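PDB 2DBY: GTP-binding protein from Thermus thermophilus, which binds GDP here and is probably a magnesium-dependent ATPase of the Obg-like YchF/OLA1 subfamily that associates with the ribosome and its 50S subunit. Local coordinates for residues L285-A290 with V356-I362. Residues are numbered along the deposited sequence; the frame is centred on the assembly and turned at random.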
loop_
_atom_site.group_PDB
_atom_site.type_symbol
_atom_site.label_atom_id
_atom_site.label_comp_id
_atom_site.label_asym_id
_atom_site.label_seq_id
_atom_site.Cartn_x
_atom_site.Cartn_y
_atom_site.Cartn_z
ATOM N N LEU A 285 2.110 0.311 8.699
ATOM C CA LEU A 285 1.921 -0.536 9.878
ATOM C C LEU A 285 0.671 -0.068 10.601
ATOM O O LEU A 285 0.221 1.075 10.438
ATOM C CB LEU A 285 3.158 -0.519 10.796
ATOM C CG LEU A 285 3.769 0.768 11.344
ATOM C CD1 LEU A 285 2.987 1.230 12.570
ATOM C CD2 LEU A 285 5.243 0.502 11.719
ATOM N N THR A 286 0.083 -0.977 11.374
ATOM C CA THR A 286 -1.123 -0.709 12.124
ATOM C C THR A 286 -0.834 -0.546 13.613
ATOM O O THR A 286 -0.054 -1.323 14.161
ATOM C CB THR A 286 -2.106 -1.911 12.029
ATOM O OG1 THR A 286 -2.429 -2.165 10.653
ATOM C CG2 THR A 286 -3.377 -1.643 12.833
ATOM N N PHE A 287 -1.420 0.472 14.250
ATOM C CA PHE A 287 -1.320 0.570 15.715
ATOM C C PHE A 287 -2.773 0.696 16.173
ATOM O O PHE A 287 -3.660 1.045 15.365
ATOM C CB PHE A 287 -0.427 1.740 16.200
ATOM C CG PHE A 287 -1.041 3.109 16.085
ATOM C CD1 PHE A 287 -1.965 3.562 17.029
ATOM C CD2 PHE A 287 -0.653 3.972 15.059
ATOM C CE1 PHE A 287 -2.493 4.857 16.955
ATOM C CE2 PHE A 287 -1.175 5.258 14.981
ATOM C CZ PHE A 287 -2.095 5.704 15.925
ATOM N N PHE A 288 -3.047 0.385 17.442
ATOM C CA PHE A 288 -4.416 0.409 17.936
ATOM C C PHE A 288 -4.654 1.333 19.116
ATOM O O PHE A 288 -3.725 1.681 19.828
ATOM C CB PHE A 288 -4.832 -0.995 18.459
ATOM C CG PHE A 288 -4.664 -2.108 17.462
ATOM C CD1 PHE A 288 -3.505 -2.871 17.436
ATOM C CD2 PHE A 288 -5.680 -2.393 16.553
ATOM C CE1 PHE A 288 -3.354 -3.922 16.503
ATOM C CE2 PHE A 288 -5.545 -3.430 15.619
ATOM C CZ PHE A 288 -4.373 -4.198 15.598
ATOM N N THR A 289 -5.907 1.734 19.284
ATOM C CA THR A 289 -6.310 2.436 20.505
ATOM C C THR A 289 -7.376 1.453 21.005
ATOM O O THR A 289 -8.201 0.956 20.223
ATOM C CB THR A 289 -6.856 3.862 20.271
ATOM O OG1 THR A 289 -7.887 3.873 19.281
ATOM C CG2 THR A 289 -5.717 4.761 19.872
ATOM N N ALA A 290 -7.360 1.143 22.294
ATOM C CA ALA A 290 -8.299 0.151 22.796
ATOM C C ALA A 290 -8.753 0.436 24.218
ATOM O O ALA A 290 -7.953 0.795 25.077
ATOM C CB ALA A 290 -7.665 -1.232 22.728
ATOM N N VAL A 356 6.912 3.783 16.299
ATOM C CA VAL A 356 5.800 2.862 16.506
ATOM C C VAL A 356 6.034 1.537 15.799
ATOM O O VAL A 356 6.584 1.486 14.696
ATOM C CB VAL A 356 4.477 3.472 16.021
ATOM C CG1 VAL A 356 3.335 2.476 16.232
ATOM C CG2 VAL A 356 4.188 4.753 16.795
ATOM N N GLN A 357 5.610 0.454 16.433
ATOM C CA GLN A 357 5.790 -0.864 15.845
ATOM C C GLN A 357 4.419 -1.429 15.510
ATOM O O GLN A 357 3.442 -1.113 16.172
ATOM C CB GLN A 357 6.511 -1.787 16.836
ATOM C CG GLN A 357 7.944 -1.364 17.139
ATOM C CD GLN A 357 8.551 -2.170 18.283
ATOM O OE1 GLN A 357 8.306 -1.887 19.461
ATOM N NE2 GLN A 357 9.328 -3.192 17.940
ATOM N N ASP A 358 4.348 -2.256 14.477
ATOM C CA ASP A 358 3.076 -2.830 14.109
ATOM C C ASP A 358 2.519 -3.601 15.317
ATOM O O ASP A 358 3.256 -4.318 16.003
ATOM C CB ASP A 358 3.256 -3.779 12.932
ATOM C CG ASP A 358 1.949 -4.273 12.399
ATOM O OD1 ASP A 358 1.467 -5.332 12.858
ATOM O OD2 ASP A 358 1.402 -3.584 11.525
ATOM N N GLY A 359 1.227 -3.423 15.570
ATOM C CA GLY A 359 0.561 -4.098 16.679
ATOM C C GLY A 359 0.580 -3.355 18.005
ATOM O O GLY A 359 -0.038 -3.794 18.989
ATOM N N ASP A 360 1.289 -2.239 18.059
ATOM C CA ASP A 360 1.350 -1.456 19.300
ATOM C C ASP A 360 -0.028 -0.909 19.659
ATOM O O ASP A 360 -0.782 -0.496 18.772
ATOM C CB ASP A 360 2.276 -0.240 19.126
ATOM C CG ASP A 360 3.740 -0.564 19.349
ATOM O OD1 ASP A 360 4.042 -1.668 19.841
ATOM O OD2 ASP A 360 4.590 0.312 19.046
ATOM N N VAL A 361 -0.362 -0.900 20.951
ATOM C CA VAL A 361 -1.609 -0.296 21.393
ATOM C C VAL A 361 -1.099 0.941 22.134
ATOM O O VAL A 361 -0.209 0.822 22.977
ATOM C CB VAL A 361 -2.384 -1.180 22.371
ATOM C CG1 VAL A 361 -3.698 -0.495 22.738
ATOM C CG2 VAL A 361 -2.665 -2.544 21.722
ATOM N N ILE A 362 -1.671 2.104 21.832
ATOM C CA ILE A 362 -1.209 3.365 22.416
ATOM C C ILE A 362 -2.282 4.190 23.118
ATOM O O ILE A 362 -3.441 4.249 22.667
ATOM C CB ILE A 362 -0.586 4.264 21.296
ATOM C CG1 ILE A 362 0.565 3.523 20.613
ATOM C CG2 ILE A 362 -0.087 5.574 21.874
ATOM C CD1 ILE A 362 1.057 4.228 19.324
HETATM O O HOH W 1 -0.941 -4.531 10.523
HETATM O O HOH W 2 -5.662 2.899 23.654
#
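Leu285 lies over the lead-in to the turn: its CD2 rests 3.4 Å from Val356 O, while CD1 lies against Val356 CG1. CG stands between the backbone N and the carbonyl carbon (chi1 55°), and from there the two methyls reach Val356. Cut back to an alanine, this position would probably leave a gap over the Val356 carbonyl and strip the valine methyl of part of its apolar cover. Val356 CG1 is in turn the bump that fits between Leu285 CD1 and Phe287 CB, 3.8 Å from the latter. Farther along, Ile362 CD1 sits over one face of the Phe287 ring, 4.2 Å from its centroid, the two side chains crossing at about a right angle.

The other side of the strand is shaped differently. Phe288 turns the edge of its ring to Gly359 O, and Thr286 CG2 lies over one face near the rim; Val361 CG1 meets Ala290 CB at 4.0 Å. Asp358, its CG anti to the backbone N (chi1 -173°), reaches back to take the Thr286 amide, with OD2 2.9 Å from Thr286 N and approached from above the carboxylate plane, while OD1 forms a salt bridge with Arg49 of helix 48-57. A water links OD2 to Thr286 OG1, and that hydroxyl also bonds Tyr279 OH.

The principle illustrated is a turn that docks the strand leaving it: the type II turn from Gln357 to Asp360 delivers Gly359 N to Thr286 O, after which Phe288 N to Asp360 O (2.8 Å) and Ile362 N to Phe288 O continue in parallel-strand fashion, the strand directions 40° apart. This joins strand 284-290 to the three-stranded sheet ending in 360-365, in a ubiquitin-like region consistent with a TGS domain. Strand 295-301 flanks 284-290, with Trp298 stacked on Phe287; helix 306-313 packs against Phe287 and Val356, and helix 48-57 against Phe288 and Ala290.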